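Chitinase (Paenibacillus sp. FPU-7, PDB 5GZT) probably hydrolyses internal beta-1,4 linkages between N-acetylglucosamine units of chitin and chitodextrins, through two family 18 glycosidase domains carried on one chain. Local coordinates at residues E383-F388 / F429-K434; T980-S985 / Y1067-A1072; V986-L991 / D995-S1000. All blocks are in the same frame, centred on the assembly; numbering follows the deposited sequence.

Contact 1: E383-F388 / F429-K434; sequences ESREVF and FTALLK
R385 and F388 of helix 382-398 meet A431 and L432 of helix 425-447 in a helix-to-helix contact on the outside of the first family 18 barrel. The two short axes pass 10.0 Å apart at a signed crossing angle of -42°, with both helices running roughly the same way. R385 does the bridging. Its chain leaves beside the backbone N and bends at chi3 (-58°), which lays the guanidinium against the other helix. The A431 methyl CB then sits over one face of that group, toward its rim, 3.5 Å from R385 NE. Further back, the aliphatic part of the arginine leans on the leucine, R385 CD lying 3.9 Å from L432 CB. The charged end is held from outside the two segments: R385 NH1 donates to the backbone O of A379, in the loop before helix 382-398. Deeper in, F388 and L432 cross at about a right angle, and F388 CD2 touches L432 CD1 at 3.6 Å; V316 of strand 315-318 also touches the F388 side chain. Strand 403-407 lies between the two helices in the chain, so the pair represents the packing of successive outer helices typical of a (beta/alpha)8, or TIM, barrel.

Contact 2: T980-S985 / Y1067-A1072; sequences TAHQAS and YWDNSA
S985 and A1072 mark the closest backbone approach, 5.7 Å between their CA atoms, where the irregular segment 980-985 passes the end of strand 1065-1069 and the turn after it. The main polar link is from H982 to D1069. With its CG turned beside its own backbone N (chi1 -63°), the histidine points NE2 at D1069 OD2, 2.9 Å away, in a bond of 161° at the hydrogen. The carboxylate oxygen lies near the imidazole plane, but it is met on its anti side from 30° out of the carboxylate plane. OD2 has a second partner in S989 OG. The other oxygen, OD1, is used inside the turn: A1072 N comes from above the carboxylate plane at 3.1 Å, an Asx motif, while S1071 OG donates to the syn lone pair. Beside the H982-D1069 bond the contact is apolar, A1072 CB lying 3.7 Å from H982 CD2 and 3.9 Å from S985 CB. With an alanine at D1069, H982 NE2 and S989 OG would probably lose a shared acceptor, and the turn would be left without the carboxylate that gathers its donors. The contact joins the loop after barrel strand 964-967 to the hairpin turn of the small antiparallel sheet set between barrel strands 1015-1020 and 1110-1114, consistent with the insertion domain of many family 18 chitinases.

Contact 3: V986-L991 / D995-S1000; sequences VYTSAL and DFSADS
T988 and S997 lie at the centre of a short chain of hydroxyl hydrogen bonds that joins segment 986-991 to the start of helix 998-1007. T988 OG1, set beside its backbone N (chi1 -66°), donates to D995 O at 2.7 Å from 41° above the carbonyl plane, and accepts from S997 OG at 2.9 Å. S997 is the N-cap: its OG also takes the N-H of S1000, whose OG in turn accepts from S997 N, completing a capping box. D995 OD1 accepts from F996 N and is also bonded to H973 NE2. Among backbone bonds, D999 N reaches V986 O at 2.9 Å, so one N-H of the helix's first turn is satisfied by the preceding loop. A water adds a third link, accepting from T988 N and donating to D999 OD2 at 2.7 Å; the aspartate's other oxygen, OD1, is bonded to Y1102 OH. Apolar contacts are lighter. Y987 CD1 rests 3.7 Å from D999 CB, T988 CG2 lies 3.8 Å from D995 CB, and V986 CG2 comes only within 4.3 Å of A998 CB. The chemistry is therefore mostly polar: each hydroxyl of the T988-S997 pair both gives and receives, which fixes their rotations and ties the helix start to the loop leading into it.

In the fold
Contacts 2 and 3 adjoin in the second family 18 domain, their centres about 8 Å apart, and contact 3 falls within the chain span that contact 2 brings together. They are joined by the D1069-S989 bond (2.6 Å between OD2 and OG) and by a probable hydrogen bond between A990 N and S1071 OG at 2.7 Å. The loop that leads into the capped helix 998-1007 thus also bonds to the hairpin turn of the inserted sheet. Contact 1 belongs to the first family 18 domain, with its centre about 50 Å from that of contact 2 and 49 Å from that of contact 3. The sodium ion, bound by E44, T50, F52 and S72, lies in the N-terminal part of the chain, outside all three contacts.

Contact 1: E383-F388 / F429-K434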
loop_
_atom_site.group_PDB
_atom_site.type_symbol
_atom_site.label_atom_id
_atom_site.label_comp_id
_atom_site.label_asym_id
_atom_site.label_seq_id
_atom_site.Cartn_x
_atom_site.Cartn_y
_atom_site.Cartn_z
ATOM N N GLU B 383 29.878 15.423 -0.491
ATOM C CA GLU B 383 30.509 14.284 -1.199
ATOM C C GLU B 383 30.009 12.967 -0.598
ATOM O O GLU B 383 29.833 12.019 -1.346
ATOM C CB GLU B 383 32.071 14.305 -1.273
ATOM C CG GLU B 383 32.857 14.790 -0.041
ATOM C CD GLU B 383 32.798 16.311 0.180
ATOM O OE1 GLU B 383 32.403 17.060 -0.755
ATOM O OE2 GLU B 383 33.109 16.770 1.307
ATOM N N SER B 384 29.810 12.894 0.723
ATOM C CA SER B 384 29.243 11.611 1.335
ATOM C C SER B 384 27.856 11.360 0.774
ATOM O O SER B 384 27.557 10.296 0.196
ATOM C CB SER B 384 29.228 11.667 2.851
ATOM O OG SER B 384 28.558 12.820 3.306
ATOM N N ARG B 385 27.058 12.416 0.783
ATOM C CA ARG B 385 25.718 12.389 0.163
ATOM C C ARG B 385 25.700 12.040 -1.274
ATOM O O ARG B 385 24.753 11.390 -1.728
ATOM C CB ARG B 385 25.004 13.708 0.388
ATOM C CG ARG B 385 24.684 13.872 1.851
ATOM C CD ARG B 385 23.683 14.978 2.071
ATOM N NE ARG B 385 24.132 16.276 1.549
ATOM C CZ ARG B 385 24.788 17.205 2.236
ATOM N NH1 ARG B 385 25.172 17.021 3.503
ATOM N NH2 ARG B 385 25.066 18.354 1.628
ATOM N N GLU B 386 26.729 12.466 -2.014
ATOM C CA GLU B 386 26.837 12.114 -3.435
ATOM C C GLU B 386 27.132 10.617 -3.629
ATOM O O GLU B 386 26.598 9.981 -4.493
ATOM C CB GLU B 386 27.914 12.988 -4.142
ATOM C CG GLU B 386 28.167 12.693 -5.622
ATOM C CD GLU B 386 27.078 13.187 -6.562
ATOM O OE1 GLU B 386 26.285 14.080 -6.184
ATOM O OE2 GLU B 386 27.032 12.716 -7.723
ATOM N N VAL B 387 28.013 10.046 -2.842
ATOM C CA VAL B 387 28.302 8.615 -3.022
ATOM C C VAL B 387 26.989 7.799 -2.721
ATOM O O VAL B 387 26.510 6.949 -3.535
ATOM C CB VAL B 387 29.453 8.156 -2.070
ATOM C CG1 VAL B 387 29.774 6.686 -2.303
ATOM C CG2 VAL B 387 30.710 9.046 -2.204
ATOM N N PHE B 388 26.411 8.107 -1.569
ATOM C CA PHE B 388 25.185 7.467 -1.124
ATOM C C PHE B 388 24.104 7.474 -2.181
ATOM O O PHE B 388 23.673 6.384 -2.691
ATOM C CB PHE B 388 24.672 8.095 0.179
ATOM C CG PHE B 388 23.463 7.371 0.720
ATOM C CD1 PHE B 388 23.611 6.273 1.564
ATOM C CD2 PHE B 388 22.173 7.722 0.295
ATOM C CE1 PHE B 388 22.490 5.577 2.015
ATOM C CE2 PHE B 388 21.054 7.019 0.755
ATOM C CZ PHE B 388 21.223 5.942 1.612
ATOM N N PHE B 429 19.558 15.486 6.573
ATOM C CA PHE B 429 18.474 14.615 6.035
ATOM C C PHE B 429 17.781 15.392 4.901
ATOM O O PHE B 429 17.501 14.879 3.773
ATOM C CB PHE B 429 17.530 14.234 7.235
ATOM C CG PHE B 429 16.420 13.235 6.910
ATOM C CD1 PHE B 429 16.649 12.108 6.096
ATOM C CD2 PHE B 429 15.153 13.387 7.490
ATOM C CE1 PHE B 429 15.629 11.180 5.852
ATOM C CE2 PHE B 429 14.154 12.463 7.247
ATOM C CZ PHE B 429 14.386 11.382 6.408
ATOM N N THR B 430 17.539 16.667 5.139
ATOM C CA THR B 430 16.885 17.498 4.087
ATOM C C THR B 430 17.663 17.524 2.768
ATOM O O THR B 430 17.127 17.300 1.641
ATOM C CB THR B 430 16.676 18.940 4.622
ATOM O OG1 THR B 430 15.805 18.894 5.764
ATOM C CG2 THR B 430 16.082 19.842 3.527
ATOM N N ALA B 431 18.959 17.761 2.920
ATOM C CA ALA B 431 19.885 17.816 1.751
ATOM C C ALA B 431 19.966 16.471 1.033
ATOM O O ALA B 431 19.878 16.385 -0.200
ATOM C CB ALA B 431 21.264 18.249 2.243
ATOM N N LEU B 432 20.075 15.395 1.823
ATOM C CA LEU B 432 20.108 14.061 1.223
ATOM C C LEU B 432 18.870 13.784 0.398
ATOM O O LEU B 432 18.927 13.262 -0.727
ATOM C CB LEU B 432 20.342 12.991 2.329
ATOM C CG LEU B 432 20.206 11.523 1.984
ATOM C CD1 LEU B 432 21.023 11.091 0.762
ATOM C CD2 LEU B 432 20.625 10.754 3.236
ATOM N N LEU B 433 17.719 14.143 0.963
ATOM C CA LEU B 433 16.445 13.919 0.254
ATOM C C LEU B 433 16.360 14.756 -1.010
ATOM O O LEU B 433 15.909 14.294 -2.077
ATOM C CB LEU B 433 15.263 14.198 1.205
ATOM C CG LEU B 433 15.063 13.127 2.299
ATOM C CD1 LEU B 433 14.050 13.620 3.308
ATOM C CD2 LEU B 433 14.643 11.793 1.726
ATOM N N LYS B 434 16.739 16.011 -0.867
ATOM C CA LYS B 434 16.843 16.913 -2.051
ATOM C C LYS B 434 17.652 16.287 -3.188
ATOM O O LYS B 434 17.197 16.137 -4.365
ATOM C CB LYS B 434 17.501 18.196 -1.568
ATOM C CG LYS B 434 17.645 19.284 -2.618
ATOM C CD LYS B 434 18.146 20.550 -1.925
ATOM C CE LYS B 434 18.179 21.747 -2.867
ATOM N NZ LYS B 434 19.062 21.469 -4.022
#

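Contact 2: T980-S985 / Y1067-A1072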
loop_
_atom_site.group_PDB
_atom_site.type_symbol
_atom_site.label_atom_id
_atom_site.label_comp_id
_atom_site.label_asym_id
_atom_site.label_seq_id
_atom_site.Cartn_x
_atom_site.Cartn_y
_atom_site.Cartn_z
ATOM N N THR B 980 1.742 -25.614 -15.048
ATOM C CA THR B 980 1.303 -26.740 -14.247
ATOM C C THR B 980 0.495 -26.216 -13.017
ATOM O O THR B 980 0.640 -25.041 -12.590
ATOM C CB THR B 980 2.475 -27.588 -13.750
ATOM O OG1 THR B 980 3.215 -26.835 -12.770
ATOM C CG2 THR B 980 3.353 -28.025 -14.933
ATOM N N ALA B 981 -0.276 -27.134 -12.425
ATOM C CA ALA B 981 -1.164 -26.825 -11.273
ATOM C C ALA B 981 -1.978 -28.058 -10.882
ATOM O O ALA B 981 -1.853 -29.138 -11.518
ATOM C CB ALA B 981 -2.061 -25.611 -11.570
ATOM N N HIS B 982 -2.748 -27.939 -9.773
ATOM C CA HIS B 982 -3.449 -29.105 -9.247
ATOM C C HIS B 982 -4.808 -29.195 -9.972
ATOM O O HIS B 982 -5.568 -28.165 -10.040
ATOM C CB HIS B 982 -3.696 -28.926 -7.793
ATOM C CG HIS B 982 -2.449 -28.821 -6.973
ATOM N ND1 HIS B 982 -1.541 -29.855 -6.861
ATOM C CD2 HIS B 982 -2.008 -27.832 -6.153
ATOM C CE1 HIS B 982 -0.563 -29.488 -6.057
ATOM N NE2 HIS B 982 -0.842 -28.284 -5.583
ATOM N N GLN B 983 -5.037 -30.350 -10.567
ATOM C CA GLN B 983 -6.301 -30.616 -11.332
ATOM C C GLN B 983 -7.508 -30.948 -10.446
ATOM O O GLN B 983 -8.634 -30.796 -10.906
ATOM C CB GLN B 983 -6.122 -31.714 -12.381
ATOM C CG GLN B 983 -5.903 -33.145 -11.869
ATOM C CD GLN B 983 -7.026 -34.142 -12.201
ATOM O OE1 GLN B 983 -8.204 -33.758 -12.553
ATOM N NE2 GLN B 983 -6.705 -35.419 -12.029
ATOM N N ALA B 984 -7.262 -31.336 -9.194
ATOM C CA ALA B 984 -8.278 -31.850 -8.306
ATOM C C ALA B 984 -8.106 -31.474 -6.830
ATOM O O ALA B 984 -8.654 -32.142 -5.939
ATOM C CB ALA B 984 -8.296 -33.349 -8.429
ATOM N N SER B 985 -7.384 -30.392 -6.541
ATOM C CA SER B 985 -7.003 -30.145 -5.138
ATOM C C SER B 985 -8.192 -29.816 -4.251
ATOM O O SER B 985 -9.052 -28.989 -4.631
ATOM C CB SER B 985 -6.005 -29.001 -5.045
ATOM O OG SER B 985 -6.503 -27.822 -5.626
ATOM N N TYR B 1067 5.370 -35.854 -4.391
ATOM C CA TYR B 1067 5.388 -34.678 -3.532
ATOM C C TYR B 1067 3.948 -34.362 -2.985
ATOM O O TYR B 1067 2.949 -34.982 -3.415
ATOM C CB TYR B 1067 5.964 -33.504 -4.318
ATOM C CG TYR B 1067 7.419 -33.772 -4.755
ATOM C CD1 TYR B 1067 8.488 -33.753 -3.809
ATOM C CD2 TYR B 1067 7.713 -34.119 -6.081
ATOM C CE1 TYR B 1067 9.800 -34.035 -4.226
ATOM C CE2 TYR B 1067 9.017 -34.360 -6.501
ATOM C CZ TYR B 1067 10.054 -34.311 -5.575
ATOM O OH TYR B 1067 11.302 -34.554 -6.027
ATOM N N TRP B 1068 3.884 -33.406 -2.051
ATOM C CA TRP B 1068 2.692 -33.085 -1.353
ATOM C C TRP B 1068 2.590 -31.587 -1.168
ATOM O O TRP B 1068 3.434 -31.032 -0.489
ATOM C CB TRP B 1068 2.718 -33.804 -0.028
ATOM C CG TRP B 1068 1.402 -33.594 0.768
ATOM C CD1 TRP B 1068 1.221 -32.760 1.848
ATOM C CD2 TRP B 1068 0.101 -34.153 0.487
ATOM N NE1 TRP B 1068 -0.078 -32.822 2.282
ATOM C CE2 TRP B 1068 -0.788 -33.663 1.472
ATOM C CE3 TRP B 1068 -0.387 -35.075 -0.445
ATOM C CZ2 TRP B 1068 -2.143 -34.076 1.548
ATOM C CZ3 TRP B 1068 -1.789 -35.459 -0.374
ATOM C CH2 TRP B 1068 -2.611 -34.955 0.620
ATOM N N ASP B 1069 1.618 -30.928 -1.802
ATOM C CA ASP B 1069 1.277 -29.530 -1.489
ATOM C C ASP B 1069 0.384 -29.471 -0.261
ATOM O O ASP B 1069 -0.836 -29.751 -0.297
ATOM C CB ASP B 1069 0.678 -28.807 -2.683
ATOM C CG ASP B 1069 0.403 -27.370 -2.411
ATOM O OD1 ASP B 1069 0.287 -26.964 -1.219
ATOM O OD2 ASP B 1069 0.218 -26.613 -3.398
ATOM N N ASN B 1070 0.988 -29.110 0.873
ATOM C CA ASN B 1070 0.278 -29.250 2.121
ATOM C C ASN B 1070 -0.791 -28.211 2.256
ATOM O O ASN B 1070 -1.725 -28.421 2.976
ATOM C CB ASN B 1070 1.222 -29.205 3.326
ATOM C CG ASN B 1070 0.550 -29.781 4.567
ATOM O OD1 ASN B 1070 0.165 -30.961 4.606
ATOM N ND2 ASN B 1070 0.310 -28.912 5.555
ATOM N N SER B 1071 -0.652 -27.056 1.613
ATOM C CA SER B 1071 -1.681 -26.079 1.733
ATOM C C SER B 1071 -2.883 -26.568 0.876
ATOM O O SER B 1071 -4.027 -26.392 1.307
ATOM C CB SER B 1071 -1.222 -24.643 1.345
ATOM O OG SER B 1071 -0.945 -24.540 0.000
ATOM N N ALA B 1072 -2.608 -27.205 -0.266
ATOM C CA ALA B 1072 -3.673 -27.735 -1.176
ATOM C C ALA B 1072 -4.247 -29.068 -0.746
ATOM O O ALA B 1072 -5.343 -29.420 -1.179
ATOM C CB ALA B 1072 -3.157 -27.844 -2.608
#

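Contact 3: V986-L991 / D995-S1000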
loop_
_atom_site.group_PDB
_atom_site.type_symbol
_atom_site.label_atom_id
_atom_site.label_comp_id
_atom_site.label_asym_id
_atom_site.label_seq_id
_atom_site.Cartn_x
_atom_site.Cartn_y
_atom_site.Cartn_z
ATOM N N VAL B 986 -8.209 -30.393 -3.056
ATOM C CA VAL B 986 -9.256 -30.117 -2.103
ATOM C C VAL B 986 -9.243 -28.694 -1.529
ATOM O O VAL B 986 -10.348 -28.083 -1.473
ATOM C CB VAL B 986 -9.402 -31.215 -1.068
ATOM C CG1 VAL B 986 -8.068 -31.677 -0.514
ATOM C CG2 VAL B 986 -10.362 -30.817 0.041
ATOM N N TYR B 987 -8.061 -28.112 -1.248
ATOM C CA TYR B 987 -7.928 -26.673 -0.984
ATOM C C TYR B 987 -7.075 -25.947 -2.014
ATOM O O TYR B 987 -6.354 -26.565 -2.833
ATOM C CB TYR B 987 -7.420 -26.428 0.466
ATOM C CG TYR B 987 -8.268 -27.096 1.573
ATOM C CD1 TYR B 987 -9.390 -26.491 2.138
ATOM C CD2 TYR B 987 -7.898 -28.282 2.082
ATOM C CE1 TYR B 987 -10.141 -27.126 3.183
ATOM C CE2 TYR B 987 -8.629 -28.915 3.064
ATOM C CZ TYR B 987 -9.752 -28.351 3.607
ATOM O OH TYR B 987 -10.431 -29.116 4.613
ATOM N N THR B 988 -7.265 -24.635 -2.081
ATOM C CA THR B 988 -6.550 -23.846 -3.070
ATOM C C THR B 988 -5.123 -23.654 -2.468
ATOM O O THR B 988 -4.990 -23.187 -1.306
ATOM C CB THR B 988 -7.181 -22.459 -3.239
ATOM O OG1 THR B 988 -8.497 -22.537 -3.797
ATOM C CG2 THR B 988 -6.314 -21.622 -4.184
ATOM N N SER B 989 -4.075 -24.011 -3.203
ATOM C CA SER B 989 -2.677 -23.848 -2.692
ATOM C C SER B 989 -2.386 -22.403 -2.297
ATOM O O SER B 989 -2.769 -21.451 -3.005
ATOM C CB SER B 989 -1.673 -24.226 -3.772
ATOM O OG SER B 989 -0.317 -24.057 -3.328
ATOM N N ALA B 990 -1.626 -22.239 -1.215
ATOM C CA ALA B 990 -1.137 -20.896 -0.748
ATOM C C ALA B 990 -0.307 -20.248 -1.844
ATOM O O ALA B 990 -0.310 -19.030 -1.983
ATOM C CB ALA B 990 -0.348 -21.018 0.606
ATOM N N LEU B 991 0.335 -21.079 -2.671
ATOM C CA LEU B 991 1.095 -20.612 -3.851
ATOM C C LEU B 991 0.315 -20.373 -5.141
ATOM O O LEU B 991 0.935 -20.091 -6.153
ATOM C CB LEU B 991 2.279 -21.541 -4.114
ATOM C CG LEU B 991 3.276 -21.559 -2.940
ATOM C CD1 LEU B 991 4.520 -22.426 -3.225
ATOM C CD2 LEU B 991 3.705 -20.129 -2.553
ATOM N N ASP B 995 -7.005 -19.749 -7.164
ATOM C CA ASP B 995 -7.090 -20.957 -7.969
ATOM C C ASP B 995 -8.221 -21.937 -7.509
ATOM O O ASP B 995 -8.805 -21.787 -6.421
ATOM C CB ASP B 995 -5.734 -21.680 -7.978
ATOM C CG ASP B 995 -5.417 -22.421 -9.313
ATOM O OD1 ASP B 995 -6.328 -22.636 -10.174
ATOM O OD2 ASP B 995 -4.251 -22.869 -9.446
ATOM N N PHE B 996 -8.549 -22.879 -8.387
ATOM C CA PHE B 996 -9.647 -23.844 -8.138
ATOM C C PHE B 996 -9.332 -24.862 -7.108
ATOM O O PHE B 996 -8.255 -25.437 -7.079
ATOM C CB PHE B 996 -9.956 -24.658 -9.414
ATOM C CG PHE B 996 -10.666 -23.881 -10.443
ATOM C CD1 PHE B 996 -12.049 -23.720 -10.371
ATOM C CD2 PHE B 996 -9.970 -23.286 -11.526
ATOM C CE1 PHE B 996 -12.730 -22.953 -11.329
ATOM C CE2 PHE B 996 -10.653 -22.546 -12.491
ATOM C CZ PHE B 996 -12.036 -22.384 -12.395
ATOM N N SER B 997 -10.283 -25.072 -6.228
ATOM C CA SER B 997 -10.253 -26.247 -5.378
ATOM C C SER B 997 -11.651 -26.689 -5.084
ATOM O O SER B 997 -12.581 -25.930 -5.283
ATOM C CB SER B 997 -9.504 -25.911 -4.061
ATOM O OG SER B 997 -10.125 -24.858 -3.405
ATOM N N ALA B 998 -11.784 -27.840 -4.460
ATOM C CA ALA B 998 -13.077 -28.272 -3.945
ATOM C C ALA B 998 -13.658 -27.204 -3.035
ATOM O O ALA B 998 -14.835 -26.889 -3.110
ATOM C CB ALA B 998 -12.968 -29.577 -3.203
ATOM N N ASP B 999 -12.831 -26.680 -2.130
ATOM C CA ASP B 999 -13.228 -25.644 -1.175
ATOM C C ASP B 999 -13.743 -24.459 -1.896
ATOM O O ASP B 999 -14.855 -23.971 -1.564
ATOM C CB ASP B 999 -12.016 -25.291 -0.231
ATOM C CG ASP B 999 -12.364 -24.270 0.805
ATOM O OD1 ASP B 999 -13.396 -24.438 1.488
ATOM O OD2 ASP B 999 -11.672 -23.234 0.867
ATOM N N SER B 1000 -12.996 -23.937 -2.877
ATOM C CA SER B 1000 -13.416 -22.725 -3.553
ATOM C C SER B 1000 -14.671 -22.975 -4.377
ATOM O O SER B 1000 -15.606 -22.135 -4.342
ATOM C CB SER B 1000 -12.356 -22.138 -4.488
ATOM O OG SER B 1000 -12.157 -22.907 -5.651
HETATM O O HOH W 1 -9.280 -23.053 -0.382
#